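Long-range contacts in probable TonB-dependent siderophore receptor PirA (PDB 5FR8), which probably acts in the first step of iron uptake by binding siderophores at the outer membrane, and may bind ferric enterobactin with micromolar affinity: residues A[525-536]-A[578-589]; A[677-685]-A[696-707]. All coordinates share one frame; numbering follows the deposited sequence.

In the fold
Both contacts join neighbouring antiparallel strands in the wall of the 22-stranded barrel typical of TonB-dependent receptors. They come in series along the chain, and contact 1 closes before contact 2 opens. Contact 1 pairs strand 525-541 with strand 564-591. Contact 2 pairs strand 674-687 with strand 693-700, next to the closing strand 724-731. Strands 594-608, 621-630 and 635-648 lie between the two pairs in the wall. The contact centres are about 26 Å apart and the nearest atoms about 16 Å apart, so they do not touch. Both meet the plug, contact 1 through E584 and contact 2 through R696, and contact 2 also lies beside the closing strand.

Contact 1 of 2, residues A[525-536]-A[578-589]; sequences VNASLTWFRNDY and ALIQGFEGSLGL. With C8E ((hydroxyethyloxy)tri(ethyloxy)octane), chain C.
E584 OE2 is gripped in two salt bridges by NE of the plug residues R139 and R88, and the stem of E584 packs on T530 and F532. E584 CB lies 3.8 Å from T530 CG2, and E584 CG is just as far from F532 CE2. The F532 ring lies over the G582 backbone in a CH-pi contact, with G582 CA 3.8 Å from the ring centroid. This fold-back follows from chi1 67°, which puts CG between the backbone N and the carbonyl carbon.

On the other face, W531 NE1 gives a hydrogen bond of 2.8 Å to Q581 OE1. OE1 lies in the indole plane, and the N-H meets it in the amide plane, on a lone pair. Q581 NE2 is held by D605. The edge of W531 also meets the face of F583, with planes at 63°. Further along this face, L587 CB touches C3 of a C8E detergent at 3.3 Å, consistent with a lipid-facing surface.

Paired backbone hydrogen bonds join the antiparallel strands throughout. In the barrel wall, strand 509-521 borders the 525-536 side and strand 594-608 the 578-589 side.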
loop_
_atom_site.group_PDB
_atom_site.type_symbol
_atom_site.label_atom_id
_atom_site.label_comp_id
_atom_site.label_asym_id
_atom_site.label_seq_id
_atom_site.Cartn_x
_atom_site.Cartn_y
_atom_site.Cartn_z
ATOM N N VAL A 525 -14.143 16.747 -24.869
ATOM C CA VAL A 525 -14.773 15.678 -24.098
ATOM C C VAL A 525 -14.087 14.350 -24.258
ATOM O O VAL A 525 -13.700 13.960 -25.353
ATOM C CB VAL A 525 -16.219 15.424 -24.554
ATOM C CG1 VAL A 525 -16.809 14.236 -23.805
ATOM C CG2 VAL A 525 -17.064 16.674 -24.372
ATOM N N ASN A 526 -13.965 13.640 -23.153
ATOM C CA ASN A 526 -13.453 12.280 -23.175
ATOM C C ASN A 526 -14.130 11.493 -22.087
ATOM O O ASN A 526 -14.552 12.055 -21.077
ATOM C CB ASN A 526 -11.963 12.276 -22.893
ATOM C CG ASN A 526 -11.648 12.935 -21.573
ATOM O OD1 ASN A 526 -11.776 12.332 -20.504
ATOM N ND2 ASN A 526 -11.273 14.203 -21.640
ATOM N N ALA A 527 -14.211 10.187 -22.270
ATOM C CA ALA A 527 -14.824 9.358 -21.264
ATOM C C ALA A 527 -14.374 7.914 -21.404
ATOM O O ALA A 527 -13.976 7.462 -22.483
ATOM C CB ALA A 527 -16.335 9.470 -21.365
ATOM N N SER A 528 -14.439 7.186 -20.303
ATOM C CA SER A 528 -14.248 5.748 -20.353
ATOM C C SER A 528 -15.277 5.057 -19.476
ATOM O O SER A 528 -15.802 5.632 -18.510
ATOM C CB SER A 528 -12.850 5.339 -19.914
ATOM O OG SER A 528 -12.650 5.582 -18.523
ATOM N N LEU A 529 -15.573 3.821 -19.842
ATOM C CA LEU A 529 -16.246 2.903 -18.955
ATOM C C LEU A 529 -15.568 1.555 -19.116
ATOM O O LEU A 529 -15.233 1.127 -20.218
ATOM C CB LEU A 529 -17.735 2.816 -19.270
ATOM C CG LEU A 529 -18.464 1.680 -18.540
ATOM C CD1 LEU A 529 -19.745 2.192 -17.916
ATOM C CD2 LEU A 529 -18.750 0.489 -19.464
ATOM N N THR A 530 -15.316 0.895 -18.004
ATOM C CA THR A 530 -14.594 -0.354 -18.056
ATOM C C THR A 530 -15.117 -1.297 -16.977
ATOM O O THR A 530 -15.329 -0.914 -15.832
ATOM C CB THR A 530 -13.051 -0.140 -17.969
ATOM O OG1 THR A 530 -12.433 -1.270 -17.339
ATOM C CG2 THR A 530 -12.680 1.137 -17.190
ATOM N N TRP A 531 -15.389 -2.522 -17.393
ATOM C CA TRP A 531 -15.765 -3.588 -16.490
ATOM C C TRP A 531 -14.470 -4.184 -15.995
ATOM O O TRP A 531 -13.558 -4.386 -16.808
ATOM C CB TRP A 531 -16.579 -4.626 -17.273
ATOM C CG TRP A 531 -16.727 -5.964 -16.640
ATOM C CD1 TRP A 531 -17.610 -6.314 -15.656
ATOM C CD2 TRP A 531 -15.994 -7.149 -16.962
ATOM N NE1 TRP A 531 -17.453 -7.641 -15.333
ATOM C CE2 TRP A 531 -16.465 -8.173 -16.122
ATOM C CE3 TRP A 531 -14.968 -7.438 -17.862
ATOM C CZ2 TRP A 531 -15.950 -9.469 -16.160
ATOM C CZ3 TRP A 531 -14.456 -8.741 -17.904
ATOM C CH2 TRP A 531 -14.947 -9.732 -17.057
ATOM N N PHE A 532 -14.370 -4.455 -14.690
ATOM C CA PHE A 532 -13.190 -5.185 -14.148
ATOM C C PHE A 532 -13.595 -6.337 -13.256
ATOM O O PHE A 532 -14.578 -6.271 -12.520
ATOM C CB PHE A 532 -12.210 -4.288 -13.375
ATOM C CG PHE A 532 -12.763 -3.745 -12.097
ATOM C CD1 PHE A 532 -12.733 -4.496 -10.932
ATOM C CD2 PHE A 532 -13.320 -2.474 -12.054
ATOM C CE1 PHE A 532 -13.262 -3.982 -9.735
ATOM C CE2 PHE A 532 -13.845 -1.959 -10.869
ATOM C CZ PHE A 532 -13.810 -2.709 -9.703
ATOM N N ARG A 533 -12.804 -7.390 -13.318
ATOM C CA ARG A 533 -13.134 -8.606 -12.609
ATOM C C ARG A 533 -11.874 -9.412 -12.341
ATOM O O ARG A 533 -11.189 -9.819 -13.283
ATOM C CB ARG A 533 -14.100 -9.439 -13.428
ATOM C CG ARG A 533 -14.722 -10.517 -12.591
ATOM C CD ARG A 533 -14.740 -11.861 -13.265
ATOM N NE ARG A 533 -15.759 -12.703 -12.642
ATOM C CZ ARG A 533 -15.660 -14.014 -12.509
ATOM N NH1 ARG A 533 -14.580 -14.642 -12.931
ATOM N NH2 ARG A 533 -16.634 -14.705 -11.952
ATOM N N ASN A 534 -11.575 -9.625 -11.061
ATOM C CA ASN A 534 -10.434 -10.421 -10.644
ATOM C C ASN A 534 -10.906 -11.679 -9.943
ATOM O O ASN A 534 -11.733 -11.632 -9.021
ATOM C CB ASN A 534 -9.562 -9.673 -9.632
ATOM C CG ASN A 534 -9.040 -8.358 -10.144
ATOM O OD1 ASN A 534 -9.094 -8.058 -11.352
ATOM N ND2 ASN A 534 -8.562 -7.542 -9.218
ATOM N N ASP A 535 -10.336 -12.798 -10.361
ATOM C CA ASP A 535 -10.522 -14.063 -9.685
ATOM C C ASP A 535 -9.273 -14.415 -8.942
ATOM O O ASP A 535 -8.327 -14.955 -9.502
ATOM C CB ASP A 535 -10.839 -15.145 -10.677
ATOM C CG ASP A 535 -12.217 -15.043 -11.168
ATOM O OD1 ASP A 535 -12.502 -14.151 -11.990
ATOM O OD2 ASP A 535 -13.026 -15.851 -10.698
ATOM N N TYR A 536 -9.315 -14.127 -7.663
ATOM C CA TYR A 536 -8.166 -14.137 -6.815
ATOM C C TYR A 536 -8.108 -15.502 -6.157
ATOM O O TYR A 536 -9.037 -15.895 -5.435
ATOM C CB TYR A 536 -8.349 -13.014 -5.797
ATOM C CG TYR A 536 -7.261 -12.819 -4.761
ATOM C CD1 TYR A 536 -5.998 -13.362 -4.900
ATOM C CD2 TYR A 536 -7.498 -12.048 -3.652
ATOM C CE1 TYR A 536 -5.019 -13.143 -3.955
ATOM C CE2 TYR A 536 -6.532 -11.844 -2.701
ATOM C CZ TYR A 536 -5.301 -12.390 -2.855
ATOM O OH TYR A 536 -4.359 -12.165 -1.893
ATOM N N ALA A 578 -11.420 -15.989 -4.050
ATOM C CA ALA A 578 -12.177 -14.764 -3.750
ATOM C C ALA A 578 -12.602 -14.189 -5.088
ATOM O O ALA A 578 -11.945 -14.457 -6.106
ATOM C CB ALA A 578 -11.336 -13.758 -2.971
ATOM N N LEU A 579 -13.706 -13.440 -5.093
ATOM C CA LEU A 579 -14.205 -12.805 -6.316
ATOM C C LEU A 579 -14.288 -11.298 -6.173
ATOM O O LEU A 579 -14.984 -10.788 -5.330
ATOM C CB LEU A 579 -15.597 -13.325 -6.707
ATOM C CG LEU A 579 -16.225 -12.493 -7.838
ATOM C CD1 LEU A 579 -15.422 -12.628 -9.128
ATOM C CD2 LEU A 579 -17.678 -12.861 -8.103
ATOM N N ILE A 580 -13.604 -10.592 -7.052
ATOM C CA ILE A 580 -13.758 -9.157 -7.157
ATOM C C ILE A 580 -14.327 -8.777 -8.524
ATOM O O ILE A 580 -13.943 -9.371 -9.567
ATOM C CB ILE A 580 -12.406 -8.466 -6.929
ATOM C CG1 ILE A 580 -12.050 -8.526 -5.426
ATOM C CG2 ILE A 580 -12.432 -7.043 -7.439
ATOM C CD1 ILE A 580 -12.895 -7.659 -4.524
ATOM N N GLN A 581 -15.235 -7.795 -8.526
ATOM C CA GLN A 581 -15.836 -7.343 -9.786
ATOM C C GLN A 581 -16.449 -5.970 -9.650
ATOM O O GLN A 581 -16.922 -5.613 -8.574
ATOM C CB GLN A 581 -16.906 -8.334 -10.270
ATOM C CG GLN A 581 -17.301 -8.169 -11.735
ATOM C CD GLN A 581 -18.301 -9.208 -12.198
ATOM O OE1 GLN A 581 -18.486 -9.424 -13.411
ATOM N NE2 GLN A 581 -18.954 -9.867 -11.243
ATOM N N GLY A 582 -16.462 -5.209 -10.742
ATOM C CA GLY A 582 -17.014 -3.867 -10.700
ATOM C C GLY A 582 -16.851 -3.096 -11.987
ATOM O O GLY A 582 -16.399 -3.636 -13.008
ATOM N N PHE A 583 -17.184 -1.811 -11.924
ATOM C CA PHE A 583 -17.044 -0.911 -13.071
ATOM C C PHE A 583 -16.273 0.353 -12.677
ATOM O O PHE A 583 -16.406 0.862 -11.574
ATOM C CB PHE A 583 -18.405 -0.529 -13.579
ATOM C CG PHE A 583 -19.065 -1.601 -14.384
ATOM C CD1 PHE A 583 -19.750 -2.643 -13.765
ATOM C CD2 PHE A 583 -19.025 -1.559 -15.767
ATOM C CE1 PHE A 583 -20.369 -3.627 -14.511
ATOM C CE2 PHE A 583 -19.644 -2.542 -16.522
ATOM C CZ PHE A 583 -20.315 -3.577 -15.889
ATOM N N GLU A 584 -15.437 0.833 -13.576
ATOM C CA GLU A 584 -14.768 2.107 -13.412
ATOM C C GLU A 584 -15.254 2.924 -14.594
ATOM O O GLU A 584 -15.378 2.406 -15.713
ATOM C CB GLU A 584 -13.243 1.963 -13.512
ATOM C CG GLU A 584 -12.504 1.311 -12.338
ATOM C CD GLU A 584 -10.995 1.203 -12.582
ATOM O OE1 GLU A 584 -10.525 1.558 -13.705
ATOM O OE2 GLU A 584 -10.277 0.756 -11.654
ATOM N N GLY A 585 -15.535 4.196 -14.361
ATOM C CA GLY A 585 -15.746 5.122 -15.457
ATOM C C GLY A 585 -15.011 6.393 -15.120
ATOM O O GLY A 585 -14.691 6.660 -13.960
ATOM N N SER A 586 -14.738 7.183 -16.139
ATOM C CA SER A 586 -14.115 8.482 -15.952
ATOM C C SER A 586 -14.693 9.435 -16.991
ATOM O O SER A 586 -15.146 9.003 -18.054
ATOM C CB SER A 586 -12.610 8.364 -16.127
ATOM O OG SER A 586 -12.300 7.744 -17.363
ATOM N N LEU A 587 -14.686 10.725 -16.677
ATOM C CA LEU A 587 -15.243 11.724 -17.574
ATOM C C LEU A 587 -14.449 13.012 -17.521
ATOM O O LEU A 587 -14.265 13.592 -16.441
ATOM C CB LEU A 587 -16.675 12.030 -17.176
ATOM C CG LEU A 587 -17.263 13.285 -17.806
ATOM C CD1 LEU A 587 -17.476 13.040 -19.279
ATOM C CD2 LEU A 587 -18.568 13.665 -17.128
ATOM N N GLY A 588 -14.019 13.480 -18.688
ATOM C CA GLY A 588 -13.233 14.705 -18.764
ATOM C C GLY A 588 -13.848 15.768 -19.655
ATOM O O GLY A 588 -14.156 15.506 -20.818
ATOM N N LEU A 589 -13.994 16.976 -19.108
ATOM C CA LEU A 589 -14.584 18.088 -19.825
ATOM C C LEU A 589 -13.693 19.314 -19.798
ATOM O O LEU A 589 -13.601 19.991 -18.767
ATOM C CB LEU A 589 -15.917 18.452 -19.191
ATOM C CG LEU A 589 -17.050 17.460 -19.430
ATOM C CD1 LEU A 589 -18.321 17.976 -18.779
ATOM C CD2 LEU A 589 -17.260 17.235 -20.923
HETATM C C1 C8E C . -18.759 8.620 -17.084
HETATM C C2 C8E C . -18.423 8.662 -15.584
HETATM C C3 C8E C . -18.231 10.073 -14.982
HETATM C C4 C8E C . -18.766 10.231 -13.542
HETATM C C5 C8E C . -19.097 11.699 -13.182
HETATM C C6 C8E C . -20.349 12.234 -13.896
HETATM C C7 C8E C . -20.876 13.548 -13.310
HETATM C C8 C8E C . -21.019 14.686 -14.349
HETATM O O9 C8E C . -20.803 15.957 -13.676
HETATM C C10 C8E C . -20.225 16.958 -14.543
HETATM C C11 C8E C . -20.086 18.320 -13.832
HETATM O O12 C8E C . -19.511 18.195 -12.519
HETATM C C13 C8E C . -19.790 19.340 -11.657
HETATM C C14 C8E C . -18.877 19.324 -10.411
HETATM O O15 C8E C . -19.310 20.233 -9.382
HETATM C C16 C8E C . -20.220 19.674 -8.392
HETATM C C17 C8E C . -21.489 20.550 -8.137
HETATM O O18 C8E C . -22.210 20.055 -6.990
HETATM C C19 C8E C . -21.527 20.348 -5.732
HETATM C C20 C8E C . -22.000 19.529 -4.502
HETATM O O21 C8E C . -21.836 20.210 -3.213
#

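Contact 2 of 2, residues A[677-685]-A[696-707]; sequences SYSTAGINV and RVGVSNLFDKQI
Y678 has chi1 68°, with CG between its backbone N and carbonyl carbon, and I707 CG1 is anti to its carbonyl carbon (chi1 -50°). The two side chains come from opposite directions. I707 CD1 then sits over one face of the Y678 ring, offset toward the rim. It makes a CH-pi contact 3.5 Å from the ring centroid. Beyond the ring, Y678 OH is hydrogen-bonded to Y718 and E720. The bent chain of K705 brings CE within 3.8 Å of Y678 CB.

At the other end, N684 and R696 cross at about a right angle, with amide and guanidinium planes 70° apart. N684 CB approaches the edge of the guanidinium group near NH1. R696 NH2 is paired with D636 in a salt bridge, and this probably fixes the rotation of the guanidinium group.

Between these ends the strands pair in antiparallel fashion. I683 and V699 exchange two backbone hydrogen bonds, and so do V685 and V697. The side chains of these four residues share one face. I683 CG1 meets V699 CG1 at 3.9 Å and L702 CD2 at 4.2 Å. I683, V685 and V697 lie on the surface, as expected for a barrel wall that faces lipid.

The strand pairing ends at S700. N701 then takes a positive phi, and a type I turn runs from N701 to D704. L702 N still reaches back to A681 O at 3.0 Å. K705 N gives a hydrogen bond to N701 OD1 at 2.6 Å, bracing the chain after the turn.

Strand 635-648 flanks the 678-685 side, and the terminal strand 724-731 flanks the 696-700 side. The pair is a beta hairpin of the kind that builds the antiparallel barrel of TonB-dependent receptors.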
loop_
_atom_site.group_PDB
_atom_site.type_symbol
_atom_site.label_atom_id
_atom_site.label_comp_id
_atom_site.label_asym_id
_atom_site.label_seq_id
_atom_site.Cartn_x
_atom_site.Cartn_y
_atom_site.Cartn_z
ATOM N N SER A 677 -23.961 6.355 3.508
ATOM C CA SER A 677 -23.158 7.053 2.517
ATOM C C SER A 677 -23.068 8.533 2.838
ATOM O O SER A 677 -23.886 9.053 3.575
ATOM C CB SER A 677 -23.717 6.853 1.135
ATOM O OG SER A 677 -25.070 7.178 1.154
ATOM N N TYR A 678 -22.045 9.195 2.309
ATOM C CA TYR A 678 -21.790 10.589 2.632
ATOM C C TYR A 678 -20.806 11.231 1.655
ATOM O O TYR A 678 -20.340 10.595 0.705
ATOM C CB TYR A 678 -21.287 10.713 4.077
ATOM C CG TYR A 678 -19.915 10.132 4.326
ATOM C CD1 TYR A 678 -19.737 8.768 4.605
ATOM C CD2 TYR A 678 -18.783 10.948 4.325
ATOM C CE1 TYR A 678 -18.464 8.240 4.861
ATOM C CE2 TYR A 678 -17.510 10.421 4.567
ATOM C CZ TYR A 678 -17.363 9.076 4.837
ATOM O OH TYR A 678 -16.112 8.579 5.084
ATOM N N SER A 679 -20.521 12.509 1.875
ATOM C CA SER A 679 -19.735 13.286 0.932
ATOM C C SER A 679 -18.899 14.348 1.640
ATOM O O SER A 679 -19.253 14.801 2.722
ATOM C CB SER A 679 -20.654 13.966 -0.091
ATOM O OG SER A 679 -21.151 15.216 0.395
ATOM N N THR A 680 -17.791 14.731 1.019
ATOM C CA THR A 680 -16.986 15.846 1.487
ATOM C C THR A 680 -16.580 16.696 0.289
ATOM O O THR A 680 -16.576 16.216 -0.847
ATOM C CB THR A 680 -15.685 15.388 2.194
ATOM O OG1 THR A 680 -14.793 14.827 1.231
ATOM C CG2 THR A 680 -15.975 14.374 3.296
ATOM N N ALA A 681 -16.233 17.954 0.550
ATOM C CA ALA A 681 -15.813 18.856 -0.507
ATOM C C ALA A 681 -14.663 19.752 -0.056
ATOM O O ALA A 681 -14.410 19.875 1.150
ATOM C CB ALA A 681 -16.988 19.693 -0.932
ATOM N N GLY A 682 -13.976 20.385 -1.013
ATOM C CA GLY A 682 -12.968 21.402 -0.682
ATOM C C GLY A 682 -12.821 22.470 -1.747
ATOM O O GLY A 682 -13.114 22.220 -2.911
ATOM N N ILE A 683 -12.378 23.665 -1.350
ATOM C CA ILE A 683 -11.981 24.713 -2.308
ATOM C C ILE A 683 -10.588 25.252 -2.034
ATOM O O ILE A 683 -10.074 25.162 -0.920
ATOM C CB ILE A 683 -12.919 25.938 -2.306
ATOM C CG1 ILE A 683 -13.091 26.499 -0.892
ATOM C CG2 ILE A 683 -14.266 25.597 -2.937
ATOM C CD1 ILE A 683 -13.683 27.897 -0.880
ATOM N N ASN A 684 -9.982 25.792 -3.085
ATOM C CA ASN A 684 -8.745 26.550 -2.995
ATOM C C ASN A 684 -8.957 27.836 -3.711
ATOM O O ASN A 684 -9.726 27.890 -4.670
ATOM C CB ASN A 684 -7.616 25.879 -3.772
ATOM C CG ASN A 684 -7.268 24.522 -3.244
ATOM O OD1 ASN A 684 -7.145 24.329 -2.050
ATOM N ND2 ASN A 684 -7.086 23.580 -4.134
ATOM N N VAL A 685 -8.255 28.870 -3.282
ATOM C CA VAL A 685 -7.920 29.945 -4.201
ATOM C C VAL A 685 -6.393 29.955 -4.273
ATOM O O VAL A 685 -5.705 29.869 -3.253
ATOM C CB VAL A 685 -8.554 31.303 -3.813
ATOM C CG1 VAL A 685 -8.235 31.672 -2.378
ATOM C CG2 VAL A 685 -8.078 32.379 -4.775
ATOM N N ARG A 696 -1.126 29.072 -2.084
ATOM C CA ARG A 696 -2.428 28.443 -2.244
ATOM C C ARG A 696 -3.085 28.306 -0.885
ATOM O O ARG A 696 -2.540 27.653 -0.003
ATOM C CB ARG A 696 -2.298 27.058 -2.887
ATOM C CG ARG A 696 -3.644 26.406 -3.173
ATOM C CD ARG A 696 -3.564 25.240 -4.148
ATOM N NE ARG A 696 -3.237 25.651 -5.519
ATOM C CZ ARG A 696 -4.112 26.105 -6.423
ATOM N NH1 ARG A 696 -5.406 26.210 -6.123
ATOM N NH2 ARG A 696 -3.694 26.453 -7.639
ATOM N N VAL A 697 -4.244 28.932 -0.713
ATOM C CA VAL A 697 -4.986 28.824 0.529
ATOM C C VAL A 697 -6.302 28.124 0.225
ATOM O O VAL A 697 -6.905 28.345 -0.833
ATOM C CB VAL A 697 -5.235 30.213 1.170
ATOM C CG1 VAL A 697 -5.898 30.074 2.530
ATOM C CG2 VAL A 697 -3.927 30.975 1.315
ATOM N N GLY A 698 -6.749 27.283 1.153
ATOM C CA GLY A 698 -7.973 26.529 0.954
ATOM C C GLY A 698 -8.529 25.892 2.219
ATOM O O GLY A 698 -7.948 25.996 3.305
ATOM N N VAL A 699 -9.679 25.248 2.075
ATOM C CA VAL A 699 -10.282 24.513 3.169
ATOM C C VAL A 699 -10.779 23.147 2.659
ATOM O O VAL A 699 -11.172 23.006 1.491
ATOM C CB VAL A 699 -11.414 25.331 3.825
ATOM C CG1 VAL A 699 -12.567 25.559 2.848
ATOM C CG2 VAL A 699 -11.893 24.661 5.108
ATOM N N SER A 700 -10.758 22.152 3.549
ATOM C CA SER A 700 -11.101 20.771 3.212
ATOM C C SER A 700 -12.147 20.234 4.202
ATOM O O SER A 700 -12.073 20.512 5.411
ATOM C CB SER A 700 -9.867 19.913 3.327
ATOM O OG SER A 700 -9.701 19.555 4.690
ATOM N N ASN A 701 -13.082 19.436 3.678
ATOM C CA ASN A 701 -14.319 19.052 4.358
ATOM C C ASN A 701 -15.096 20.319 4.706
ATOM O O ASN A 701 -15.520 20.548 5.843
ATOM C CB ASN A 701 -14.070 18.170 5.581
ATOM C CG ASN A 701 -15.309 17.377 6.005
ATOM O OD1 ASN A 701 -16.458 17.785 5.789
ATOM N ND2 ASN A 701 -15.074 16.238 6.622
ATOM N N LEU A 702 -15.285 21.132 3.674
ATOM C CA LEU A 702 -16.028 22.390 3.757
ATOM C C LEU A 702 -17.327 22.296 4.554
ATOM O O LEU A 702 -17.658 23.246 5.263
ATOM C CB LEU A 702 -16.333 22.894 2.345
ATOM C CG LEU A 702 -16.888 24.298 2.178
ATOM C CD1 LEU A 702 -16.344 25.271 3.206
ATOM C CD2 LEU A 702 -16.549 24.764 0.782
ATOM N N PHE A 703 -18.034 21.165 4.487
ATOM C CA PHE A 703 -19.314 21.013 5.242
ATOM C C PHE A 703 -19.124 20.427 6.675
ATOM O O PHE A 703 -20.087 20.015 7.308
ATOM C CB PHE A 703 -20.323 20.112 4.467
ATOM C CG PHE A 703 -21.065 20.791 3.325
ATOM C CD1 PHE A 703 -20.423 21.662 2.450
ATOM C CD2 PHE A 703 -22.426 20.493 3.092
ATOM C CE1 PHE A 703 -21.119 22.257 1.408
ATOM C CE2 PHE A 703 -23.134 21.080 2.040
ATOM C CZ PHE A 703 -22.477 21.969 1.201
ATOM N N ASP A 704 -17.887 20.348 7.167
ATOM C CA ASP A 704 -17.554 19.629 8.427
ATOM C C ASP A 704 -18.256 18.258 8.609
ATOM O O ASP A 704 -18.737 17.942 9.711
ATOM C CB ASP A 704 -17.797 20.509 9.654
ATOM C CG ASP A 704 -17.117 19.965 10.927
ATOM O OD1 ASP A 704 -16.014 19.404 10.821
ATOM O OD2 ASP A 704 -17.687 20.101 12.047
ATOM N N LYS A 705 -18.288 17.441 7.545
ATOM C CA LYS A 705 -18.770 16.068 7.654
ATOM C C LYS A 705 -17.688 15.318 8.403
ATOM O O LYS A 705 -16.678 14.947 7.836
ATOM C CB LYS A 705 -18.971 15.434 6.281
ATOM C CG LYS A 705 -20.185 14.514 6.169
ATOM C CD LYS A 705 -20.333 13.498 7.303
ATOM C CE LYS A 705 -21.715 12.843 7.232
ATOM N NZ LYS A 705 -22.124 12.132 8.478
ATOM N N GLN A 706 -17.897 15.108 9.690
ATOM C CA GLN A 706 -16.878 14.506 10.523
ATOM C C GLN A 706 -17.333 13.227 11.189
ATOM O O GLN A 706 -18.219 13.239 12.034
ATOM C CB GLN A 706 -16.449 15.460 11.624
ATOM C CG GLN A 706 -15.376 14.837 12.492
ATOM C CD GLN A 706 -15.164 15.561 13.777
ATOM O OE1 GLN A 706 -16.140 15.934 14.455
ATOM N NE2 GLN A 706 -13.895 15.745 14.158
ATOM N N ILE A 707 -16.680 12.123 10.853
ATOM C CA ILE A 707 -17.005 10.859 11.495
ATOM C C ILE A 707 -15.905 10.423 12.464
ATOM O O ILE A 707 -14.718 10.470 12.118
ATOM C CB ILE A 707 -17.229 9.749 10.468
ATOM C CG1 ILE A 707 -18.203 10.191 9.385
ATOM C CG2 ILE A 707 -17.769 8.515 11.160
ATOM C CD1 ILE A 707 -18.011 9.436 8.072
#